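Local coordinates for protein acyl-coenzyme A oxidase 1 (Yarrowia lipolytica, PDB 5Y9D) that oxidises 2,3-saturated acyl-CoAs to (2E)-enoyl-CoAs with FAD as cofactor, passing the electrons to molecular oxygen to give hydrogen peroxide in peroxisomal fatty acid beta-oxidation, at residues E520-A525 / S576-I581; A418-F423 / R570-S575. One frame throughout, in Å; residues are numbered along the deposited sequence.

Contact 1. Residues E520-A525 / S576-I581; sequences EFLVEA and SFYARI
With CG opposite its carbonyl carbon (chi1 -77°), Tyr578 swings its ring across to Leu522 and Val523. Val523 places CG1 opposite the backbone N (chi1 169°), and this leaves CG2 beside that N, where it meets the ring obliquely. Val523 CG2 lies 3.8 Å from Tyr578 CD2, and the two side chains run past each other in opposite senses. Further along the tyrosine, Leu522 comes in at a slant. Its CD1 methyl sits 3.6 Å from Tyr578 OH. This is van der Waals packing of a methyl on a hydroxyl, and no hydrogen bond joins the two segments. The hydroxyl has its polar partner in Asn597 OD1 instead, so it is satisfied although the tyrosine is buried. Only 117 Å² is buried in all, and the closest CA atoms, those of Val523 and Tyr578, are 8.8 Å apart. One aromatic side chain thus spans most of the gap. Segment 520-525 lies on helix 519-544 and segment 576-581 on helix 558-581. Helix 589-606 packs on Tyr578 through Ala596, while helix 355-391 takes Phe577 of the same segment.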
loop_
_atom_site.group_PDB
_atom_site.type_symbol
_atom_site.label_atom_id
_atom_site.label_comp_id
_atom_site.label_asym_id
_atom_site.label_seq_id
_atom_site.Cartn_x
_atom_site.Cartn_y
_atom_site.Cartn_z
ATOM N N GLU A 520 -14.129 -25.575 17.916
ATOM C CA GLU A 520 -15.363 -26.075 17.287
ATOM C C GLU A 520 -16.369 -24.945 17.113
ATOM O O GLU A 520 -17.031 -24.859 16.099
ATOM C CB GLU A 520 -16.034 -27.213 18.094
ATOM C CG GLU A 520 -17.211 -27.885 17.355
ATOM C CD GLU A 520 -18.405 -28.276 18.253
ATOM O OE1 GLU A 520 -18.180 -28.916 19.311
ATOM O OE2 GLU A 520 -19.572 -27.964 17.887
ATOM N N PHE A 521 -16.500 -24.092 18.106
ATOM C CA PHE A 521 -17.518 -23.075 18.021
ATOM C C PHE A 521 -17.147 -22.016 16.980
ATOM O O PHE A 521 -18.007 -21.550 16.225
ATOM C CB PHE A 521 -17.767 -22.414 19.375
ATOM C CG PHE A 521 -18.714 -21.265 19.288
ATOM C CD1 PHE A 521 -20.081 -21.475 19.354
ATOM C CD2 PHE A 521 -18.241 -19.981 19.039
ATOM C CE1 PHE A 521 -20.953 -20.411 19.220
ATOM C CE2 PHE A 521 -19.105 -18.917 18.898
ATOM C CZ PHE A 521 -20.466 -19.134 18.990
ATOM N N LEU A 522 -15.875 -21.626 16.954
ATOM C CA LEU A 522 -15.418 -20.566 16.056
ATOM C C LEU A 522 -15.569 -21.068 14.644
ATOM O O LEU A 522 -16.176 -20.403 13.801
ATOM C CB LEU A 522 -13.969 -20.164 16.362
ATOM C CG LEU A 522 -13.833 -19.559 17.760
ATOM C CD1 LEU A 522 -12.390 -19.431 18.213
ATOM C CD2 LEU A 522 -14.563 -18.233 17.833
ATOM N N VAL A 523 -15.080 -22.276 14.416
ATOM C CA VAL A 523 -15.201 -22.905 13.098
ATOM C C VAL A 523 -16.657 -22.863 12.637
ATOM O O VAL A 523 -16.982 -22.274 11.605
ATOM C CB VAL A 523 -14.681 -24.356 13.106
ATOM C CG1 VAL A 523 -15.058 -25.085 11.828
ATOM C CG2 VAL A 523 -13.168 -24.376 13.274
ATOM N N GLU A 524 -17.518 -23.451 13.455
ATOM C CA GLU A 524 -18.941 -23.539 13.201
ATOM C C GLU A 524 -19.530 -22.154 13.018
ATOM O O GLU A 524 -20.415 -21.962 12.186
ATOM C CB GLU A 524 -19.631 -24.290 14.354
ATOM C CG GLU A 524 -21.135 -24.503 14.178
ATOM C CD GLU A 524 -21.476 -25.226 12.885
ATOM O OE1 GLU A 524 -20.633 -26.045 12.462
ATOM O OE2 GLU A 524 -22.558 -24.981 12.287
ATOM N N ALA A 525 -19.030 -21.169 13.765
ATOM C CA ALA A 525 -19.540 -19.810 13.604
ATOM C C ALA A 525 -19.193 -19.305 12.228
ATOM O O ALA A 525 -20.011 -18.643 11.556
ATOM C CB ALA A 525 -18.984 -18.882 14.657
ATOM N N SER A 576 -8.250 -24.717 8.382
ATOM C CA SER A 576 -7.021 -25.429 8.055
ATOM C C SER A 576 -5.961 -25.296 9.145
ATOM O O SER A 576 -5.208 -26.225 9.383
ATOM C CB SER A 576 -6.452 -24.962 6.718
ATOM O OG SER A 576 -7.434 -25.065 5.703
ATOM N N PHE A 577 -5.912 -24.151 9.805
ATOM C CA PHE A 577 -4.969 -23.935 10.892
ATOM C C PHE A 577 -5.271 -24.863 12.049
ATOM O O PHE A 577 -4.365 -25.508 12.570
ATOM C CB PHE A 577 -5.026 -22.484 11.373
ATOM C CG PHE A 577 -3.803 -22.023 12.117
ATOM C CD1 PHE A 577 -2.747 -22.888 12.431
ATOM C CD2 PHE A 577 -3.724 -20.716 12.544
ATOM C CE1 PHE A 577 -1.646 -22.437 13.119
ATOM C CE2 PHE A 577 -2.624 -20.266 13.246
ATOM C CZ PHE A 577 -1.578 -21.127 13.521
ATOM N N TYR A 578 -6.540 -24.958 12.437
ATOM C CA TYR A 578 -6.936 -25.894 13.525
ATOM C C TYR A 578 -6.685 -27.363 13.190
ATOM O O TYR A 578 -6.323 -28.139 14.048
ATOM C CB TYR A 578 -8.417 -25.723 13.861
ATOM C CG TYR A 578 -8.689 -24.517 14.696
ATOM C CD1 TYR A 578 -8.051 -24.346 15.903
ATOM C CD2 TYR A 578 -9.598 -23.548 14.291
ATOM C CE1 TYR A 578 -8.295 -23.238 16.679
ATOM C CE2 TYR A 578 -9.856 -22.444 15.083
ATOM C CZ TYR A 578 -9.198 -22.306 16.283
ATOM O OH TYR A 578 -9.418 -21.220 17.082
ATOM N N ALA A 579 -6.910 -27.730 11.938
ATOM C CA ALA A 579 -6.705 -29.094 11.498
ATOM C C ALA A 579 -5.240 -29.492 11.637
ATOM O O ALA A 579 -4.955 -30.653 11.909
ATOM C CB ALA A 579 -7.163 -29.258 10.053
ATOM N N ARG A 580 -4.320 -28.542 11.437
ATOM C CA ARG A 580 -2.879 -28.806 11.639
ATOM C C ARG A 580 -2.443 -28.762 13.127
ATOM O O ARG A 580 -1.538 -29.482 13.530
ATOM C CB ARG A 580 -2.007 -27.811 10.838
ATOM C CG ARG A 580 -2.032 -27.962 9.330
ATOM C CD ARG A 580 -1.022 -28.944 8.789
ATOM N NE ARG A 580 0.359 -28.429 8.785
ATOM C CZ ARG A 580 0.898 -27.616 7.870
ATOM N NH1 ARG A 580 0.174 -27.152 6.860
ATOM N NH2 ARG A 580 2.182 -27.272 7.959
ATOM N N ILE A 581 -3.061 -27.893 13.921
ATOM C CA ILE A 581 -2.765 -27.775 15.367
ATOM C C ILE A 581 -3.151 -29.073 16.103
ATOM O O ILE A 581 -2.569 -29.433 17.142
ATOM C CB ILE A 581 -3.499 -26.554 15.993
ATOM C CG1 ILE A 581 -3.146 -25.287 15.210
ATOM C CG2 ILE A 581 -3.190 -26.390 17.484
ATOM C CD1 ILE A 581 -3.115 -23.997 15.999
#

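Contact 2. Residues A418-F423 / R570-S575; sequences AGMKAF and RQHLIS
Met420 reaches across to His572 and Leu573, and these three side chains form the close part of the contact. Its CG is opposite the backbone N (chi1 -167°), which sends the chain outward. Bends at chi2 (104°) and chi3 (84°) then turn the terminal methyl toward His572. The CE methyl stands at the edge of the imidazole, near its plane, 3.6 Å from His572 CD2. It does not lie over the ring face. The sulfur meets the leucine branch obliquely: Met420 SD is 3.8 Å from Leu573 CD2 and 4.0 Å from Leu573 CG. No hydrogen bond crosses between the segments. The other side is looser. Phe423 CB and Arg570 NH1 are still 5.9 Å apart. Phe423 packs instead on Ala565, Arg566 and Thr569. Partly exposed Arg570 forms a salt bridge with Glu606, its NE is hydrogen-bonded to Ser603 OG, and it makes a cation-pi contact with Tyr367. Met420 supplies about half of the 124 Å² buried, and His572 and Leu573 most of the rest. It is helix-to-helix packing between the C-alpha1 region and the helical C-terminal region, the two all-helical parts that follow the beta domain in acyl-CoA oxidases.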
loop_
_atom_site.group_PDB
_atom_site.type_symbol
_atom_site.label_atom_id
_atom_site.label_comp_id
_atom_site.label_asym_id
_atom_site.label_seq_id
_atom_site.Cartn_x
_atom_site.Cartn_y
_atom_site.Cartn_z
ATOM N N ALA A 418 -8.083 -19.558 -6.599
ATOM C CA ALA A 418 -8.257 -18.219 -7.088
ATOM C C ALA A 418 -8.599 -17.308 -5.921
ATOM O O ALA A 418 -8.004 -16.239 -5.741
ATOM C CB ALA A 418 -9.340 -18.194 -8.151
ATOM N N GLY A 419 -9.555 -17.740 -5.109
ATOM C CA GLY A 419 -9.948 -16.964 -3.941
ATOM C C GLY A 419 -8.843 -16.960 -2.918
ATOM O O GLY A 419 -8.597 -15.954 -2.275
ATOM N N MET A 420 -8.180 -18.090 -2.738
ATOM C CA MET A 420 -7.076 -18.133 -1.798
ATOM C C MET A 420 -5.875 -17.271 -2.256
ATOM O O MET A 420 -5.242 -16.604 -1.448
ATOM C CB MET A 420 -6.635 -19.555 -1.546
ATOM C CG MET A 420 -5.714 -19.619 -0.352
ATOM S SD MET A 420 -6.547 -20.254 1.092
ATOM C CE MET A 420 -6.316 -22.014 0.689
ATOM N N LYS A 421 -5.578 -17.272 -3.548
ATOM C CA LYS A 421 -4.591 -16.342 -4.119
ATOM C C LYS A 421 -4.986 -14.901 -3.828
ATOM O O LYS A 421 -4.213 -14.137 -3.257
ATOM C CB LYS A 421 -4.446 -16.566 -5.632
ATOM C CG LYS A 421 -3.389 -15.735 -6.334
ATOM C CD LYS A 421 -3.864 -14.338 -6.702
ATOM C CE LYS A 421 -3.083 -13.783 -7.886
ATOM N NZ LYS A 421 -3.625 -12.499 -8.404
ATOM N N ALA A 422 -6.189 -14.514 -4.208
ATOM C CA ALA A 422 -6.560 -13.132 -4.028
ATOM C C ALA A 422 -6.421 -12.690 -2.575
ATOM O O ALA A 422 -5.746 -11.715 -2.273
ATOM C CB ALA A 422 -7.965 -12.864 -4.559
ATOM N N PHE A 423 -7.030 -13.410 -1.662
ATOM C CA PHE A 423 -7.065 -12.925 -0.281
ATOM C C PHE A 423 -5.727 -13.022 0.397
ATOM O O PHE A 423 -5.340 -12.063 1.119
ATOM C CB PHE A 423 -8.167 -13.602 0.522
ATOM C CG PHE A 423 -9.524 -13.281 -0.009
ATOM C CD1 PHE A 423 -10.014 -11.995 0.098
ATOM C CD2 PHE A 423 -10.280 -14.235 -0.674
ATOM C CE1 PHE A 423 -11.260 -11.670 -0.407
ATOM C CE2 PHE A 423 -11.525 -13.910 -1.195
ATOM C CZ PHE A 423 -12.022 -12.621 -1.067
ATOM N N ARG A 570 -11.838 -17.092 4.324
ATOM C CA ARG A 570 -11.372 -16.879 5.691
ATOM C C ARG A 570 -11.700 -18.077 6.586
ATOM O O ARG A 570 -10.867 -18.471 7.413
ATOM C CB ARG A 570 -11.885 -15.590 6.308
ATOM C CG ARG A 570 -11.354 -15.367 7.725
ATOM C CD ARG A 570 -9.813 -15.239 7.747
ATOM N NE ARG A 570 -9.471 -13.936 8.324
ATOM C CZ ARG A 570 -9.052 -12.874 7.650
ATOM N NH1 ARG A 570 -8.807 -12.919 6.354
ATOM N NH2 ARG A 570 -8.844 -11.749 8.309
ATOM N N GLN A 571 -12.890 -18.661 6.383
ATOM C CA GLN A 571 -13.325 -19.890 7.069
ATOM C C GLN A 571 -12.429 -21.090 6.717
ATOM O O GLN A 571 -12.122 -21.925 7.559
ATOM C CB GLN A 571 -14.819 -20.168 6.751
ATOM C CG GLN A 571 -15.392 -21.485 7.263
ATOM C CD GLN A 571 -15.011 -22.670 6.395
ATOM O OE1 GLN A 571 -14.844 -22.545 5.172
ATOM N NE2 GLN A 571 -14.811 -23.807 7.018
ATOM N N HIS A 572 -12.008 -21.181 5.472
ATOM C CA HIS A 572 -11.099 -22.237 5.082
ATOM C C HIS A 572 -9.751 -22.175 5.811
ATOM O O HIS A 572 -9.182 -23.220 6.210
ATOM C CB HIS A 572 -10.847 -22.172 3.592
ATOM C CG HIS A 572 -10.247 -23.419 3.031
ATOM N ND1 HIS A 572 -10.877 -24.639 3.104
ATOM C CD2 HIS A 572 -9.098 -23.629 2.354
ATOM C CE1 HIS A 572 -10.133 -25.555 2.514
ATOM N NE2 HIS A 572 -9.051 -24.966 2.043
ATOM N N LEU A 573 -9.228 -20.968 5.986
ATOM C CA LEU A 573 -7.887 -20.835 6.554
ATOM C C LEU A 573 -7.920 -21.111 8.027
ATOM O O LEU A 573 -7.075 -21.857 8.547
ATOM C CB LEU A 573 -7.292 -19.465 6.305
ATOM C CG LEU A 573 -6.632 -19.262 4.952
ATOM C CD1 LEU A 573 -6.155 -17.807 4.888
ATOM C CD2 LEU A 573 -5.456 -20.214 4.715
ATOM N N ILE A 574 -8.896 -20.503 8.696
ATOM C CA ILE A 574 -9.120 -20.740 10.122
ATOM C C ILE A 574 -9.260 -22.248 10.342
ATOM O O ILE A 574 -8.566 -22.821 11.173
ATOM C CB ILE A 574 -10.361 -19.952 10.639
ATOM C CG1 ILE A 574 -10.025 -18.459 10.717
ATOM C CG2 ILE A 574 -10.880 -20.520 11.975
ATOM C CD1 ILE A 574 -11.239 -17.580 10.932
ATOM N N SER A 575 -10.096 -22.896 9.538
ATOM C CA SER A 575 -10.278 -24.353 9.663
ATOM C C SER A 575 -9.017 -25.125 9.394
ATOM O O SER A 575 -8.761 -26.107 10.079
ATOM C CB SER A 575 -11.356 -24.878 8.720
ATOM O OG SER A 575 -12.621 -24.757 9.305
#

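Overall arrangement
Contacts 1 and 2 use successive turns of helix 558-581, and their centres are 13 Å apart. They touch directly, with Val523 CG1 3.5 Å from Ser575 OG. Within the shared helix, Ser576 OG bonds to His572 O. The centre of contact 1 lies about 24 Å from the centre of the chain and that of contact 2 about 13 Å, so the shared helix leads outward from helix 400-437 at contact 2 to contact 1. Neither lies at an annotated site. Segment 418-423 also touches the active-site region: Lys421 NZ is hydrogen-bonded to the carbonyls of Trp463 and Gly465, which flank Glu464, the proton acceptor by similarity. Helix 400-437 also ends in Gln437 of the FAD pocket.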